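Local coordinates for protein mevalonate diphosphate decarboxylase (Legionella pneumophila, PDB 3LTO) that probably catalyses the ATP-dependent decarboxylation of mevalonate diphosphate to isopentenyl diphosphate, at residues Q179-S184 and P286-L291; H237-M242 and P278-D283; F253-D258 and M282-N287. One frame throughout, in Å; residues are numbered along the deposited sequence.

Contact 1: Q179-S184 and P286-L291; sequences QVIVIS and PNVHLL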
loop_
_atom_site.group_PDB
_atom_site.type_symbol
_atom_site.label_atom_id
_atom_site.label_comp_id
_atom_site.label_asym_id
_atom_site.label_seq_id
_atom_site.Cartn_x
_atom_site.Cartn_y
_atom_site.Cartn_z
ATOM N N GLN A 179 -28.988 -2.326 -12.928
ATOM C CA GLN A 179 -29.762 -3.430 -13.493
ATOM C C GLN A 179 -28.821 -4.484 -14.068
ATOM O O GLN A 179 -27.750 -4.162 -14.589
ATOM C CB GLN A 179 -30.696 -2.940 -14.604
ATOM C CG GLN A 179 -31.663 -1.857 -14.182
ATOM C CD GLN A 179 -32.559 -1.405 -15.325
ATOM O OE1 GLN A 179 -32.111 -1.266 -16.464
ATOM N NE2 GLN A 179 -33.828 -1.163 -15.021
ATOM N N VAL A 180 -29.238 -5.744 -13.977
ATOM C CA VAL A 180 -28.448 -6.856 -14.483
ATOM C C VAL A 180 -29.231 -7.695 -15.487
ATOM O O VAL A 180 -30.307 -8.215 -15.180
ATOM C CB VAL A 180 -27.995 -7.790 -13.340
ATOM C CG1 VAL A 180 -27.007 -8.814 -13.874
ATOM C CG2 VAL A 180 -27.382 -6.977 -12.212
ATOM N N ILE A 181 -28.691 -7.814 -16.693
ATOM C CA ILE A 181 -29.325 -8.627 -17.714
ATOM C C ILE A 181 -28.764 -10.022 -17.501
ATOM O O ILE A 181 -27.593 -10.288 -17.773
ATOM C CB ILE A 181 -28.974 -8.134 -19.122
ATOM C CG1 ILE A 181 -29.555 -6.734 -19.326
ATOM C CG2 ILE A 181 -29.512 -9.112 -20.166
ATOM C CD1 ILE A 181 -28.928 -5.966 -20.464
ATOM N N VAL A 182 -29.607 -10.905 -16.984
ATOM C CA VAL A 182 -29.204 -12.268 -16.691
ATOM C C VAL A 182 -29.197 -13.153 -17.920
ATOM O O VAL A 182 -30.242 -13.421 -18.502
ATOM C CB VAL A 182 -30.142 -12.899 -15.655
ATOM C CG1 VAL A 182 -29.639 -14.281 -15.265
ATOM C CG2 VAL A 182 -30.257 -11.986 -14.452
ATOM N N ILE A 183 -28.010 -13.601 -18.311
ATOM C CA ILE A 183 -27.864 -14.485 -19.453
ATOM C C ILE A 183 -27.467 -15.847 -18.894
ATOM O O ILE A 183 -26.391 -16.001 -18.317
ATOM C CB ILE A 183 -26.793 -13.952 -20.422
ATOM C CG1 ILE A 183 -27.287 -12.647 -21.053
ATOM C CG2 ILE A 183 -26.492 -14.987 -21.485
ATOM C CD1 ILE A 183 -26.307 -12.002 -21.999
ATOM N N SER A 184 -28.358 -16.825 -19.045
ATOM C CA SER A 184 -28.136 -18.175 -18.533
ATOM C C SER A 184 -26.772 -18.777 -18.871
ATOM O O SER A 184 -26.277 -18.653 -19.991
ATOM C CB SER A 184 -29.249 -19.099 -19.026
ATOM O OG SER A 184 -30.516 -18.616 -18.603
ATOM N N PRO A 286 -21.406 -14.472 -17.469
ATOM C CA PRO A 286 -22.341 -14.184 -18.565
ATOM C C PRO A 286 -23.250 -12.956 -18.436
ATOM O O PRO A 286 -23.665 -12.388 -19.446
ATOM C CB PRO A 286 -23.159 -15.463 -18.644
ATOM C CG PRO A 286 -23.302 -15.814 -17.187
ATOM C CD PRO A 286 -21.875 -15.628 -16.682
ATOM N N ASN A 287 -23.570 -12.555 -17.209
ATOM C CA ASN A 287 -24.460 -11.414 -16.996
ATOM C C ASN A 287 -23.903 -10.083 -17.494
ATOM O O ASN A 287 -22.694 -9.884 -17.551
ATOM C CB ASN A 287 -24.814 -11.273 -15.506
ATOM C CG ASN A 287 -25.601 -12.463 -14.963
ATOM O OD1 ASN A 287 -26.264 -13.189 -15.711
ATOM N ND2 ASN A 287 -25.547 -12.651 -13.649
ATOM N N VAL A 288 -24.796 -9.170 -17.850
ATOM C CA VAL A 288 -24.391 -7.853 -18.314
ATOM C C VAL A 288 -24.962 -6.823 -17.350
ATOM O O VAL A 288 -26.166 -6.808 -17.093
ATOM C CB VAL A 288 -24.909 -7.565 -19.744
ATOM C CG1 VAL A 288 -24.589 -6.130 -20.131
ATOM C CG2 VAL A 288 -24.261 -8.529 -20.738
ATOM N N HIS A 289 -24.091 -5.970 -16.820
ATOM C CA HIS A 289 -24.501 -4.948 -15.869
ATOM C C HIS A 289 -24.726 -3.577 -16.477
ATOM O O HIS A 289 -23.924 -3.072 -17.268
ATOM C CB HIS A 289 -23.468 -4.823 -14.743
ATOM C CG HIS A 289 -23.305 -6.073 -13.938
ATOM N ND1 HIS A 289 -23.786 -6.200 -12.653
ATOM C CD2 HIS A 289 -22.763 -7.272 -14.257
ATOM C CE1 HIS A 289 -23.552 -7.425 -12.217
ATOM N NE2 HIS A 289 -22.933 -8.095 -13.171
ATOM N N LEU A 290 -25.841 -2.979 -16.087
ATOM C CA LEU A 290 -26.197 -1.651 -16.533
ATOM C C LEU A 290 -26.159 -0.726 -15.321
ATOM O O LEU A 290 -26.569 -1.108 -14.226
ATOM C CB LEU A 290 -27.606 -1.639 -17.128
ATOM C CG LEU A 290 -27.947 -2.547 -18.312
ATOM C CD1 LEU A 290 -29.335 -2.173 -18.825
ATOM C CD2 LEU A 290 -26.906 -2.375 -19.428
ATOM N N LEU A 291 -25.654 0.486 -15.527
ATOM C CA LEU A 291 -25.581 1.500 -14.483
ATOM C C LEU A 291 -26.126 2.784 -15.081
ATOM O O LEU A 291 -25.658 3.240 -16.130
ATOM C CB LEU A 291 -24.137 1.704 -14.014
ATOM C CG LEU A 291 -23.576 0.580 -13.142
ATOM C CD1 LEU A 291 -22.106 0.838 -12.849
ATOM C CD2 LEU A 291 -24.376 0.499 -11.846
HETATM O O HOH W 1 -26.463 -15.963 -15.254
#
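Residues 179-182 and 288-291 pair as antiparallel neighbours, with Gln179-Leu290 and Ile181-Val288 as hydrogen-bonded pairs and their strand axes 4.7 Å apart. Each of these pairs is closed by two N-H...O=C bonds. Leu290 N to Gln179 O is one of the shortest, at 2.7 Å. Between them, Val180 and His289 form a non-hydrogen-bonded pair. Val180 CG1, held anti to the backbone N (chi1 -172°), sits over one face of the His289 imidazole, 4.2 Å from its centroid and offset toward the rim. His178 also meets this ring, nearly parallel to it. On the other face of the sheet, Ile181 CD1 touches Leu290 CD1 at 4.2 Å, and helix 258-274 covers these side chains with Ile263 and Ile267. Past the paired residues, Ile183 N turns to a side chain: it donates to Asn287 OD1 at 3.2 Å, in the plane of the amide. A water bridges this OD1 and Ile183 O, 2.8 Å from OD1. Asn287 ND2 donates to Ser105 O, in a serine-rich loop resembling the phosphate-binding motif of GHMP kinases. The Asn287 amide therefore does two jobs: its oxygen continues the pairing in place of a main-chain carbonyl, and its nitrogen reaches the N-terminal part of the protein.

Contact 2: H237-M242 and P278-D283; sequences HEFLDM and PVVTMD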
loop_
_atom_site.group_PDB
_atom_site.type_symbol
_atom_site.label_atom_id
_atom_site.label_comp_id
_atom_site.label_asym_id
_atom_site.label_seq_id
_atom_site.Cartn_x
_atom_site.Cartn_y
_atom_site.Cartn_z
ATOM N N HIS A 237 -14.630 -0.426 -23.211
ATOM C CA HIS A 237 -13.321 -0.892 -23.642
ATOM C C HIS A 237 -12.689 -1.773 -22.573
ATOM O O HIS A 237 -12.098 -2.808 -22.879
ATOM C CB HIS A 237 -12.419 0.311 -23.947
ATOM C CG HIS A 237 -12.861 1.111 -25.134
ATOM N ND1 HIS A 237 -12.456 2.409 -25.351
ATOM C CD2 HIS A 237 -13.671 0.790 -26.171
ATOM C CE1 HIS A 237 -13.000 2.857 -26.470
ATOM N NE2 HIS A 237 -13.742 1.893 -26.987
ATOM N N GLU A 238 -12.835 -1.367 -21.316
ATOM C CA GLU A 238 -12.277 -2.113 -20.198
ATOM C C GLU A 238 -12.791 -3.560 -20.071
ATOM O O GLU A 238 -11.987 -4.495 -20.032
ATOM C CB GLU A 238 -12.517 -1.338 -18.896
ATOM C CG GLU A 238 -12.157 -2.090 -17.614
ATOM C CD GLU A 238 -10.659 -2.172 -17.341
ATOM O OE1 GLU A 238 -9.852 -1.742 -18.192
ATOM O OE2 GLU A 238 -10.292 -2.672 -16.257
ATOM N N PHE A 239 -14.108 -3.768 -20.024
ATOM C CA PHE A 239 -14.596 -5.139 -19.874
ATOM C C PHE A 239 -14.382 -5.994 -21.122
ATOM O O PHE A 239 -14.164 -7.202 -21.026
ATOM C CB PHE A 239 -16.070 -5.164 -19.412
ATOM C CG PHE A 239 -17.088 -5.012 -20.515
ATOM C CD1 PHE A 239 -17.509 -6.109 -21.261
ATOM C CD2 PHE A 239 -17.668 -3.773 -20.767
ATOM C CE1 PHE A 239 -18.496 -5.978 -22.240
ATOM C CE2 PHE A 239 -18.653 -3.627 -21.744
ATOM C CZ PHE A 239 -19.069 -4.735 -22.482
ATOM N N LEU A 240 -14.416 -5.376 -22.293
ATOM C CA LEU A 240 -14.188 -6.130 -23.520
ATOM C C LEU A 240 -12.730 -6.593 -23.564
ATOM O O LEU A 240 -12.420 -7.672 -24.073
ATOM C CB LEU A 240 -14.536 -5.286 -24.750
ATOM C CG LEU A 240 -16.043 -5.076 -24.961
ATOM C CD1 LEU A 240 -16.300 -4.215 -26.195
ATOM C CD2 LEU A 240 -16.716 -6.429 -25.117
ATOM N N ASP A 241 -11.842 -5.782 -22.999
ATOM C CA ASP A 241 -10.419 -6.108 -22.938
ATOM C C ASP A 241 -10.287 -7.417 -22.178
ATOM O O ASP A 241 -9.734 -8.400 -22.677
ATOM C CB ASP A 241 -9.669 -5.011 -22.181
ATOM C CG ASP A 241 -8.165 -5.244 -22.133
ATOM O OD1 ASP A 241 -7.696 -6.342 -22.493
ATOM O OD2 ASP A 241 -7.445 -4.318 -21.724
HETATM N N MSE A 242 -10.818 -7.421 -20.961
HETATM C CA MSE A 242 -10.753 -8.609 -20.130
HETATM C C MSE A 242 -11.329 -9.823 -20.837
HETATM O O MSE A 242 -10.685 -10.863 -20.891
HETATM C CB MSE A 242 -11.494 -8.394 -18.807
HETATM C CG MSE A 242 -11.532 -9.634 -17.924
HETATM SE SE MSE A 242 -12.147 -9.312 -16.120
HETATM C CE MSE A 242 -14.024 -9.276 -16.430
ATOM N N PRO A 278 -26.813 3.907 -20.615
ATOM C CA PRO A 278 -26.203 3.356 -19.410
ATOM C C PRO A 278 -24.714 3.047 -19.530
ATOM O O PRO A 278 -24.170 2.910 -20.627
ATOM C CB PRO A 278 -27.008 2.089 -19.197
ATOM C CG PRO A 278 -27.151 1.588 -20.595
ATOM C CD PRO A 278 -27.501 2.849 -21.378
ATOM N N VAL A 279 -24.055 2.954 -18.383
ATOM C CA VAL A 279 -22.658 2.578 -18.357
ATOM C C VAL A 279 -22.799 1.058 -18.292
ATOM O O VAL A 279 -23.691 0.545 -17.607
ATOM C CB VAL A 279 -21.957 3.143 -17.109
ATOM C CG1 VAL A 279 -20.668 2.381 -16.836
ATOM C CG2 VAL A 279 -21.662 4.629 -17.325
ATOM N N VAL A 280 -21.944 0.346 -19.021
ATOM C CA VAL A 280 -22.014 -1.105 -19.090
ATOM C C VAL A 280 -20.712 -1.810 -18.736
ATOM O O VAL A 280 -19.632 -1.358 -19.111
ATOM C CB VAL A 280 -22.437 -1.546 -20.519
ATOM C CG1 VAL A 280 -22.631 -3.056 -20.579
ATOM C CG2 VAL A 280 -23.713 -0.815 -20.923
ATOM N N THR A 281 -20.830 -2.916 -18.005
ATOM C CA THR A 281 -19.673 -3.712 -17.621
ATOM C C THR A 281 -20.073 -5.159 -17.484
ATOM O O THR A 281 -21.256 -5.484 -17.383
ATOM C CB THR A 281 -19.092 -3.341 -16.254
ATOM O OG1 THR A 281 -19.447 -2.001 -15.915
ATOM C CG2 THR A 281 -17.603 -3.464 -16.292
HETATM N N MSE A 282 -19.049 -6.006 -17.453
HETATM C CA MSE A 282 -19.187 -7.437 -17.297
HETATM C C MSE A 282 -18.005 -7.952 -16.487
HETATM O O MSE A 282 -16.897 -7.432 -16.599
HETATM C CB MSE A 282 -19.147 -8.145 -18.643
HETATM C CG MSE A 282 -20.236 -7.793 -19.623
HETATM SE SE MSE A 282 -20.140 -9.008 -21.135
HETATM C CE MSE A 282 -21.145 -10.493 -20.389
ATOM N N ASP A 283 -18.246 -8.974 -15.673
ATOM C CA ASP A 283 -17.178 -9.597 -14.897
ATOM C C ASP A 283 -16.866 -10.920 -15.586
ATOM O O ASP A 283 -17.290 -11.139 -16.718
ATOM C CB ASP A 283 -17.629 -9.845 -13.460
ATOM C CG ASP A 283 -17.779 -8.562 -12.678
ATOM O OD1 ASP A 283 -16.893 -7.682 -12.816
ATOM O OD2 ASP A 283 -18.771 -8.438 -11.924
#
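Met282 O meets two groups: Lys15 NZ donates a hydrogen bond to it, and the CE methyl of Met242 lies 3.4 Å away. Lys15 NZ also forms a salt bridge with Asp283 OD1, and so ties together the consecutive residues Met282 and Asp283. Both methionines are selenomethionine. The methyl of Met242 also rests 3.4 Å from Asp283 C; the chain bends at chi3 (80°), which places CE against the 282-283 backbone. The main packing is by Phe239, whose ring comes off the helix with CG between the backbone N and the carbonyl carbon (chi1 83°). Its CD2 is 3.5 Å from Val280 O and 3.7 Å from Thr281 CA; CD1 is 3.6 Å from Met282 CG. Met282 SE approaches obliquely, 4.6 Å from the ring centroid, as a Met-aromatic contact. Thr281 C lies above one ring face, near the rim. Leu240 CG of the same helix lies over the opposite face, and Trp236 meets the ring edge-to-face. A bound sulfate, probably from the crystallisation liquor, lies about 4 Å from the Asp283 side chain. The arrangement is helix-on-sheet packing in the alpha/beta C-terminal domain of the GHMP superfamily: helix 228-247 sends an aromatic side chain onto 279-281, an outermost strand of the four-stranded antiparallel sheet within this chain.

Contact 3: F253-D258 and M282-N287; sequences FSYITD and MDAGPN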
loop_
_atom_site.group_PDB
_atom_site.type_symbol
_atom_site.label_atom_id
_atom_site.label_comp_id
_atom_site.label_asym_id
_atom_site.label_seq_id
_atom_site.Cartn_x
_atom_site.Cartn_y
_atom_site.Cartn_z
ATOM N N PHE A 253 -12.110 -19.665 -24.401
ATOM C CA PHE A 253 -13.433 -19.865 -23.824
ATOM C C PHE A 253 -14.085 -18.494 -23.779
ATOM O O PHE A 253 -13.400 -17.473 -23.843
ATOM C CB PHE A 253 -13.371 -20.493 -22.423
ATOM C CG PHE A 253 -12.657 -19.659 -21.398
ATOM C CD1 PHE A 253 -11.263 -19.621 -21.351
ATOM C CD2 PHE A 253 -13.377 -18.928 -20.457
ATOM C CE1 PHE A 253 -10.595 -18.866 -20.375
ATOM C CE2 PHE A 253 -12.717 -18.169 -19.478
ATOM C CZ PHE A 253 -11.324 -18.142 -19.440
ATOM N N SER A 254 -15.405 -18.456 -23.689
ATOM C CA SER A 254 -16.078 -17.172 -23.674
ATOM C C SER A 254 -17.408 -17.202 -22.944
ATOM O O SER A 254 -18.174 -18.155 -23.084
ATOM C CB SER A 254 -16.293 -16.700 -25.114
ATOM O OG SER A 254 -17.049 -15.506 -25.162
ATOM N N TYR A 255 -17.667 -16.158 -22.157
ATOM C CA TYR A 255 -18.926 -16.036 -21.432
ATOM C C TYR A 255 -19.884 -15.309 -22.352
ATOM O O TYR A 255 -21.102 -15.448 -22.248
ATOM C CB TYR A 255 -18.745 -15.210 -20.159
ATOM C CG TYR A 255 -17.784 -15.826 -19.179
ATOM C CD1 TYR A 255 -18.133 -16.969 -18.459
ATOM C CD2 TYR A 255 -16.524 -15.271 -18.977
ATOM C CE1 TYR A 255 -17.250 -17.540 -17.558
ATOM C CE2 TYR A 255 -15.632 -15.834 -18.080
ATOM C CZ TYR A 255 -16.001 -16.966 -17.374
ATOM O OH TYR A 255 -15.119 -17.516 -16.490
ATOM N N ILE A 256 -19.311 -14.519 -23.253
ATOM C CA ILE A 256 -20.100 -13.765 -24.208
ATOM C C ILE A 256 -20.520 -14.721 -25.318
ATOM O O ILE A 256 -19.736 -15.556 -25.755
ATOM C CB ILE A 256 -19.276 -12.597 -24.804
ATOM C CG1 ILE A 256 -19.060 -11.519 -23.735
ATOM C CG2 ILE A 256 -19.976 -12.025 -26.054
ATOM C CD1 ILE A 256 -17.987 -10.497 -24.101
ATOM N N THR A 257 -21.770 -14.617 -25.744
ATOM C CA THR A 257 -22.281 -15.459 -26.813
ATOM C C THR A 257 -23.005 -14.555 -27.788
ATOM O O THR A 257 -23.072 -13.342 -27.583
ATOM C CB THR A 257 -23.314 -16.478 -26.308
ATOM O OG1 THR A 257 -24.505 -15.778 -25.921
ATOM C CG2 THR A 257 -22.765 -17.270 -25.125
ATOM N N ASP A 258 -23.564 -15.154 -28.836
ATOM C CA ASP A 258 -24.310 -14.401 -29.831
ATOM C C ASP A 258 -25.481 -13.709 -29.142
ATOM O O ASP A 258 -25.879 -12.609 -29.519
ATOM C CB ASP A 258 -24.807 -15.334 -30.943
ATOM C CG ASP A 258 -25.665 -16.472 -30.418
ATOM O OD1 ASP A 258 -25.359 -17.008 -29.331
ATOM O OD2 ASP A 258 -26.643 -16.839 -31.105
HETATM N N MSE A 282 -19.049 -6.006 -17.453
HETATM C CA MSE A 282 -19.187 -7.437 -17.297
HETATM C C MSE A 282 -18.005 -7.952 -16.487
HETATM O O MSE A 282 -16.897 -7.432 -16.599
HETATM C CB MSE A 282 -19.147 -8.145 -18.643
HETATM C CG MSE A 282 -20.236 -7.793 -19.623
HETATM SE SE MSE A 282 -20.140 -9.008 -21.135
HETATM C CE MSE A 282 -21.145 -10.493 -20.389
ATOM N N ASP A 283 -18.246 -8.974 -15.673
ATOM C CA ASP A 283 -17.178 -9.597 -14.897
ATOM C C ASP A 283 -16.866 -10.920 -15.586
ATOM O O ASP A 283 -17.290 -11.139 -16.718
ATOM C CB ASP A 283 -17.629 -9.845 -13.460
ATOM C CG ASP A 283 -17.779 -8.562 -12.678
ATOM O OD1 ASP A 283 -16.893 -7.682 -12.816
ATOM O OD2 ASP A 283 -18.771 -8.438 -11.924
ATOM N N ALA A 284 -16.123 -11.795 -14.922
ATOM C CA ALA A 284 -15.812 -13.091 -15.511
ATOM C C ALA A 284 -17.082 -13.917 -15.373
ATOM O O ALA A 284 -17.146 -14.848 -14.567
ATOM C CB ALA A 284 -14.643 -13.763 -14.764
ATOM N N GLY A 285 -18.096 -13.550 -16.155
ATOM C CA GLY A 285 -19.366 -14.247 -16.103
ATOM C C GLY A 285 -20.235 -13.835 -17.274
ATOM O O GLY A 285 -19.864 -12.924 -18.004
ATOM N N PRO A 286 -21.406 -14.472 -17.469
ATOM C CA PRO A 286 -22.341 -14.184 -18.565
ATOM C C PRO A 286 -23.250 -12.956 -18.436
ATOM O O PRO A 286 -23.665 -12.388 -19.446
ATOM C CB PRO A 286 -23.159 -15.463 -18.644
ATOM C CG PRO A 286 -23.302 -15.814 -17.187
ATOM C CD PRO A 286 -21.875 -15.628 -16.682
ATOM N N ASN A 287 -23.570 -12.555 -17.209
ATOM C CA ASN A 287 -24.460 -11.414 -16.996
ATOM C C ASN A 287 -23.903 -10.083 -17.494
ATOM O O ASN A 287 -22.694 -9.884 -17.551
ATOM C CB ASN A 287 -24.814 -11.273 -15.506
ATOM C CG ASN A 287 -25.601 -12.463 -14.963
ATOM O OD1 ASN A 287 -26.264 -13.189 -15.711
ATOM N ND2 ASN A 287 -25.547 -12.651 -13.649
HETATM O O HOH W 2 -22.606 -13.251 -21.730
#
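The Tyr255 ring lies flat against the turn at residues 284-285. The peptide link between Ala284 and Gly285 covers one face, with Ala284 C and Gly285 N each 3.6 Å above the ring plane and offset toward the rim. Gly285 CA makes a CH-pi contact over the same face, 3.9 Å from the centroid. Phe246 of helix 228-247 meets the tyrosine edge-to-face. Tyr255 CB packs 3.3 Å from Gly285 O; farther out, CE2 touches Ala284 CB at 4.0 Å. Ala284 is the centre of an inverse gamma turn. The far end of the ring is held as well, since OH is hydrogen-bonded to Ile190 O. A water joins the two loops by donating to Tyr255 O and to Pro286 O, 2.7 Å from each. Next to it, the Ile256 and Met282 side chains cross obliquely, CG1 of Ile256 3.8 Å from SE of Met282, an apolar contact. Ser254 OG donates to Ile256 O, a bond within 253-258. Loop 253-258 links helix 228-247 to helix 258-274, with Thr257 as N-cap of the latter. The turn it covers joins strands 279-281 and 288-292, and helix 192-198 lies alongside, with Ala195 on Tyr255 and Ser192 on Ala284.

In the fold
All three contacts lie in the C-terminal domain and use one length of chain, residues 278-291. Contact 1 and contact 2 are buried; contact 3 is partly buried. Contacts 1 and 2 share the four-stranded sheet, where strand 288-292 lies between 177-182 and 279-281. His289 N and Thr281 O probably bond between strands 288-292 and 279-281. Contact 1 is held mainly by main-chain bonds between strands. Contact 2 is mostly apolar packing of a helix on the sheet. Contact 3 is loop against loop, with a ring on a peptide and a bridging water. Met282 takes part in contacts 2 and 3, and its CE also touches Val288 of contact 1.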